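Local coordinates for putative phage capsid protein (Corynebacterium diphtheriae NCTC 13129, PDB 2R9I), which is of unknown function but is probably a phage capsid protein, represented here by the helical part of its N-terminal domain, at residues K7-H12 with E55-R60; N15-A20 with S48-T53. All coordinates share one frame; numbering follows the deposited sequence.

Interaction 1: residues K7-H12 with E55-R60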
loop_
_atom_site.group_PDB
_atom_site.type_symbol
_atom_site.label_atom_id
_atom_site.label_comp_id
_atom_site.label_asym_id
_atom_site.label_seq_id
_atom_site.Cartn_x
_atom_site.Cartn_y
_atom_site.Cartn_z
ATOM N N LYS A 7 1.455 -1.412 -13.451
ATOM C CA LYS A 7 2.891 -1.521 -13.189
ATOM C C LYS A 7 3.317 -0.413 -12.229
ATOM O O LYS A 7 4.206 -0.605 -11.398
ATOM C CB LYS A 7 3.685 -1.421 -14.498
ATOM C CG LYS A 7 3.487 -2.609 -15.482
ATOM C CD LYS A 7 4.322 -2.470 -16.780
ATOM C CE LYS A 7 4.056 -3.676 -17.701
ATOM N NZ LYS A 7 4.816 -3.599 -18.970
ATOM N N ASP A 8 2.658 0.740 -12.360
ATOM C CA ASP A 8 2.914 1.921 -11.541
ATOM C C ASP A 8 2.360 1.745 -10.132
ATOM O O ASP A 8 2.991 2.182 -9.147
ATOM C CB ASP A 8 2.274 3.171 -12.165
ATOM C CG ASP A 8 2.849 3.523 -13.546
ATOM O OD1 ASP A 8 4.065 3.817 -13.649
ATOM O OD2 ASP A 8 2.063 3.530 -14.532
ATOM N N LEU A 9 1.174 1.134 -10.054
ATOM C CA LEU A 9 0.528 0.829 -8.791
ATOM C C LEU A 9 1.378 -0.108 -7.944
ATOM O O LEU A 9 1.444 0.037 -6.733
ATOM C CB LEU A 9 -0.834 0.187 -9.026
ATOM C CG LEU A 9 -2.056 1.094 -9.146
ATOM C CD1 LEU A 9 -3.282 0.226 -9.176
ATOM C CD2 LEU A 9 -2.157 2.088 -7.987
ATOM N N LEU A 10 2.028 -1.068 -8.590
ATOM C CA LEU A 10 2.858 -2.019 -7.892
ATOM C C LEU A 10 4.133 -1.347 -7.398
ATOM O O LEU A 10 4.549 -1.595 -6.262
ATOM C CB LEU A 10 3.164 -3.231 -8.782
ATOM C CG LEU A 10 1.955 -4.105 -9.183
ATOM C CD1 LEU A 10 2.257 -5.021 -10.405
ATOM C CD2 LEU A 10 1.473 -4.932 -8.003
ATOM N N ALA A 11 4.736 -0.484 -8.224
ATOM C CA ALA A 11 5.905 0.273 -7.786
ATOM C C ALA A 11 5.537 1.186 -6.604
ATOM O O ALA A 11 6.287 1.294 -5.611
ATOM C CB ALA A 11 6.505 1.083 -8.926
ATOM N N HIS A 12 4.373 1.825 -6.730
ATOM C CA HIS A 12 3.856 2.744 -5.725
ATOM C C HIS A 12 3.652 2.029 -4.401
ATOM O O HIS A 12 4.086 2.525 -3.348
ATOM C CB HIS A 12 2.542 3.356 -6.202
ATOM C CG HIS A 12 1.959 4.344 -5.248
ATOM N ND1 HIS A 12 2.542 5.569 -4.992
ATOM C CD2 HIS A 12 0.850 4.287 -4.475
ATOM C CE1 HIS A 12 1.805 6.232 -4.118
ATOM N NE2 HIS A 12 0.774 5.476 -3.785
ATOM N N GLU A 55 -5.953 -2.467 -2.352
ATOM C CA GLU A 55 -7.291 -2.562 -2.927
ATOM C C GLU A 55 -7.312 -2.118 -4.382
ATOM O O GLU A 55 -7.950 -2.771 -5.210
ATOM C CB GLU A 55 -8.297 -1.749 -2.138
ATOM C CG GLU A 55 -8.534 -2.306 -0.749
ATOM C CD GLU A 55 -9.355 -1.341 0.133
ATOM O OE1 GLU A 55 -9.221 -0.079 -0.006
ATOM O OE2 GLU A 55 -10.147 -1.849 0.968
ATOM N N ALA A 56 -6.616 -1.019 -4.699
ATOM C CA ALA A 56 -6.553 -0.553 -6.082
ATOM C C ALA A 56 -5.964 -1.656 -6.987
ATOM O O ALA A 56 -6.437 -1.889 -8.104
ATOM C CB ALA A 56 -5.750 0.711 -6.167
ATOM N N ILE A 57 -4.950 -2.354 -6.479
ATOM C CA ILE A 57 -4.285 -3.417 -7.223
ATOM C C ILE A 57 -5.222 -4.602 -7.438
ATOM O O ILE A 57 -5.277 -5.171 -8.538
ATOM C CB ILE A 57 -3.002 -3.850 -6.504
ATOM C CG1 ILE A 57 -1.939 -2.764 -6.662
ATOM C CG2 ILE A 57 -2.478 -5.175 -7.025
ATOM C CD1 ILE A 57 -0.757 -2.973 -5.795
ATOM N N ALA A 58 -5.947 -4.974 -6.390
ATOM C CA ALA A 58 -6.913 -6.065 -6.443
ATOM C C ALA A 58 -8.030 -5.727 -7.440
ATOM O O ALA A 58 -8.382 -6.553 -8.280
ATOM C CB ALA A 58 -7.476 -6.347 -5.046
ATOM N N ALA A 59 -8.547 -4.503 -7.368
ATOM C CA ALA A 59 -9.535 -4.021 -8.312
ATOM C C ALA A 59 -9.018 -4.098 -9.744
ATOM O O ALA A 59 -9.716 -4.614 -10.612
ATOM C CB ALA A 59 -9.967 -2.609 -7.977
ATOM N N ARG A 60 -7.804 -3.615 -10.009
ATOM C CA ARG A 60 -7.285 -3.663 -11.383
ATOM C C ARG A 60 -7.095 -5.080 -11.865
ATOM O O ARG A 60 -7.423 -5.363 -13.005
ATOM C CB ARG A 60 -5.982 -2.867 -11.572
ATOM C CG ARG A 60 -6.176 -1.382 -11.439
ATOM C CD ARG A 60 -4.881 -0.595 -11.635
ATOM N NE ARG A 60 -5.127 0.829 -11.405
ATOM C CZ ARG A 60 -5.629 1.667 -12.319
ATOM N NH1 ARG A 60 -5.835 2.941 -12.006
ATOM N NH2 ARG A 60 -5.928 1.242 -13.545
#
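Leu9 and Ile57 face each other across a helical hairpin, the two-helix fold in which the longer helix 33-71 runs back along helix 6-26. They form the closest backbone pair of the two segments, with Leu9 CA 6.6 Å from Ile57 CA. The local axes pass 9.9 Å apart, and their N-to-C directions differ by 155°, an antiparallel pairing with a modest tilt.

A first kind of contact joins hydrocarbon to a charged side chain. Arg60 is extended from CG to NE and crosses Leu9 at about a right angle, also touching Leu6. Arg60 is exposed, and it is the CD and NE part of its chain that lies beside the end of the leucine. The modelled separations from Leu9 CD1 to the Arg60 CD and NE atoms are too short to be trusted in detail; as modelled, the methyl would lie near the guanidinium plane, at its edge, which is doubtful for the same reason.

Apolar contact does most of the work. Leu9 lays its CB against Ile57 CG1 at 3.9 Å, while its CD1 reaches Ala56 CB, on the residue just before the isoleucine, at 3.9 Å. Ile57 further touches Arg13, one turn along helix 6-26, so this isoleucine is enclosed by more than the pair of leucines. Ile57 points its CB off to the flank, but CG1 stands anti to its carbonyl carbon (chi1 -73°), and CD1, extended from it, returns to the interface. That methyl packs against the Leu9 carbonyl oxygen and also meets Leu10 CD2 at 3.7 Å, the two side chains crossing at about a right angle.

Interaction 2: residues N15-A20 with S48-T53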
loop_
_atom_site.group_PDB
_atom_site.type_symbol
_atom_site.label_atom_id
_atom_site.label_comp_id
_atom_site.label_asym_id
_atom_site.label_seq_id
_atom_site.Cartn_x
_atom_site.Cartn_y
_atom_site.Cartn_z
ATOM N N ASN A 15 7.005 1.282 -2.866
ATOM C CA ASN A 15 7.537 2.547 -2.273
ATOM C C ASN A 15 6.918 2.926 -0.930
ATOM O O ASN A 15 7.602 3.350 -0.011
ATOM C CB ASN A 15 7.410 3.722 -3.248
ATOM C CG ASN A 15 8.297 3.562 -4.466
ATOM O OD1 ASN A 15 9.392 3.034 -4.366
ATOM N ND2 ASN A 15 7.838 4.019 -5.613
ATOM N N LEU A 16 5.642 2.692 -0.800
ATOM C CA LEU A 16 4.975 2.946 0.424
ATOM C C LEU A 16 5.431 1.992 1.484
ATOM O O LEU A 16 5.532 2.347 2.615
ATOM C CB LEU A 16 3.488 2.806 0.211
ATOM C CG LEU A 16 2.676 4.067 0.000
ATOM C CD1 LEU A 16 3.526 5.191 -0.428
ATOM C CD2 LEU A 16 1.625 3.817 -0.984
HETATM N N MSE A 17 5.693 0.763 1.118
HETATM C CA MSE A 17 6.087 -0.230 2.078
HETATM C C MSE A 17 7.478 0.071 2.504
HETATM O O MSE A 17 7.821 -0.022 3.642
HETATM C CB MSE A 17 6.073 -1.576 1.410
HETATM C CG MSE A 17 4.914 -2.381 1.785
HETATM SE SE MSE A 17 5.285 -2.937 3.501
HETATM C CE MSE A 17 3.642 -3.688 4.008
ATOM N N ASP A 18 8.291 0.416 1.542
ATOM C CA ASP A 18 9.687 0.830 1.795
ATOM C C ASP A 18 9.699 2.007 2.770
ATOM O O ASP A 18 10.423 1.974 3.786
ATOM C CB ASP A 18 10.383 1.189 0.454
ATOM C CG ASP A 18 11.926 1.354 0.575
ATOM O OD1 ASP A 18 12.669 0.368 0.354
ATOM O OD2 ASP A 18 12.417 2.466 0.847
ATOM N N SER A 19 8.868 3.031 2.518
ATOM C CA SER A 19 8.923 4.212 3.371
ATOM C C SER A 19 8.326 4.022 4.766
ATOM O O SER A 19 8.772 4.690 5.730
ATOM C CB SER A 19 8.411 5.468 2.673
ATOM O OG SER A 19 7.061 5.372 2.431
ATOM N N ALA A 20 7.353 3.115 4.878
ATOM C CA ALA A 20 6.815 2.690 6.178
ATOM C C ALA A 20 7.901 1.988 6.984
ATOM O O ALA A 20 7.949 2.097 8.220
ATOM C CB ALA A 20 5.646 1.763 5.997
ATOM N N SER A 48 -1.958 2.824 6.254
ATOM C CA SER A 48 -3.320 2.999 5.771
ATOM C C SER A 48 -3.359 3.195 4.246
ATOM O O SER A 48 -4.286 2.753 3.566
ATOM C CB SER A 48 -3.946 4.195 6.465
ATOM O OG SER A 48 -5.320 4.196 6.218
ATOM N N GLU A 49 -2.334 3.847 3.716
ATOM C CA GLU A 49 -2.248 4.066 2.271
ATOM C C GLU A 49 -1.819 2.818 1.500
ATOM O O GLU A 49 -2.309 2.605 0.381
ATOM C CB GLU A 49 -1.310 5.237 1.933
ATOM C CG GLU A 49 -1.857 6.598 2.272
ATOM C CD GLU A 49 -3.232 6.905 1.669
ATOM O OE1 GLU A 49 -3.671 6.227 0.688
ATOM O OE2 GLU A 49 -3.885 7.850 2.192
ATOM N N ILE A 50 -0.903 2.031 2.079
ATOM C CA ILE A 50 -0.550 0.717 1.557
ATOM C C ILE A 50 -1.804 -0.146 1.407
ATOM O O ILE A 50 -2.044 -0.683 0.324
ATOM C CB ILE A 50 0.481 -0.035 2.435
ATOM C CG1 ILE A 50 1.840 0.661 2.410
ATOM C CG2 ILE A 50 0.656 -1.461 1.953
ATOM C CD1 ILE A 50 2.672 0.453 3.671
ATOM N N GLU A 51 -2.619 -0.247 2.460
ATOM C CA GLU A 51 -3.823 -1.088 2.413
ATOM C C GLU A 51 -4.740 -0.671 1.294
ATOM O O GLU A 51 -5.269 -1.497 0.532
ATOM C CB GLU A 51 -4.586 -1.021 3.719
ATOM C CG GLU A 51 -3.965 -1.833 4.816
ATOM C CD GLU A 51 -4.678 -1.643 6.143
ATOM O OE1 GLU A 51 -5.601 -0.796 6.220
ATOM O OE2 GLU A 51 -4.322 -2.343 7.120
ATOM N N SER A 52 -4.912 0.633 1.194
ATOM C CA SER A 52 -5.766 1.221 0.195
ATOM C C SER A 52 -5.232 1.048 -1.263
ATOM O O SER A 52 -6.002 0.940 -2.226
ATOM C CB SER A 52 -5.962 2.665 0.608
ATOM O OG SER A 52 -6.256 3.442 -0.510
ATOM N N THR A 53 -3.910 0.992 -1.422
ATOM C CA THR A 53 -3.287 0.729 -2.724
ATOM C C THR A 53 -3.419 -0.736 -3.054
ATOM O O THR A 53 -3.586 -1.110 -4.223
ATOM C CB THR A 53 -1.799 1.135 -2.703
ATOM O OG1 THR A 53 -1.730 2.552 -2.545
ATOM C CG2 THR A 53 -1.051 0.727 -3.989
#
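Leu16 and Ile50 meet where the two helices of the hairpin come close, and the conformation of the isoleucine governs most of the contact. Ile50 CG1 is anti to the carbonyl carbon (chi1 -67°), and CD1 continues roughly anti to CA (chi2 152°), which sends the end of the side chain across to the opposing helix. Its CG1 packs 3.5 Å from Leu16 CB. Beyond it, Ile50 CD1 reaches the backbone, lying 3.6 Å from the Leu16 carbonyl oxygen, and one turn farther on it meets the Ala20 CB at 4.0 Å.

On one flank of this methyl stands Met17, a selenomethionine. Its CB points along the side of the interface, and CG is its side-chain atom nearest Ile50 CD1, 4.1 Å away; the bend at chi2 sets only where SE goes from there. The two side chains cross at about a right angle.

Leu16 also sends CD2 toward the other end of the segment, where it comes 3.9 Å from Thr53 OG1. That hydroxyl is not spent on the leucine: anti to its own carbonyl carbon, it folds back and donates to Glu49 O at 3.0 Å. The donor is tilted 33° from the carbonyl plane, and the Thr53 backbone N-H approaches the same oxygen from the opposite face. A buried threonine is thus satisfied within its own helix while the same OG1 lies against Leu16 CD2. Glu49 contributes little beyond CB, its carboxylate leading away. The near-antiparallel helix directions, with apolar side chains meeting between them, are those of a helical hairpin.

How the interactions relate
Both interactions join the same two helices, 6-26 and 33-71, and interaction 2 is nested within the chain loop closed by interaction 1, as expected for successive levels of one hairpin. Their centres are about 11 Å apart. Thr53 bridges the levels: its CG2 lies 3.8 Å from Leu9 O, and its OG1 lies 3.7 Å from His12 CD2, so a residue of the 48-53 segment packs against the 7-12 segment. Arg13, in helix 6-26 between segments 7-12 and 15-20, touches Ile57 in one level and Ile50 and Thr53 in the other. The two levels therefore form one continuous seam, with interaction 2 nearer the turn of the hairpin.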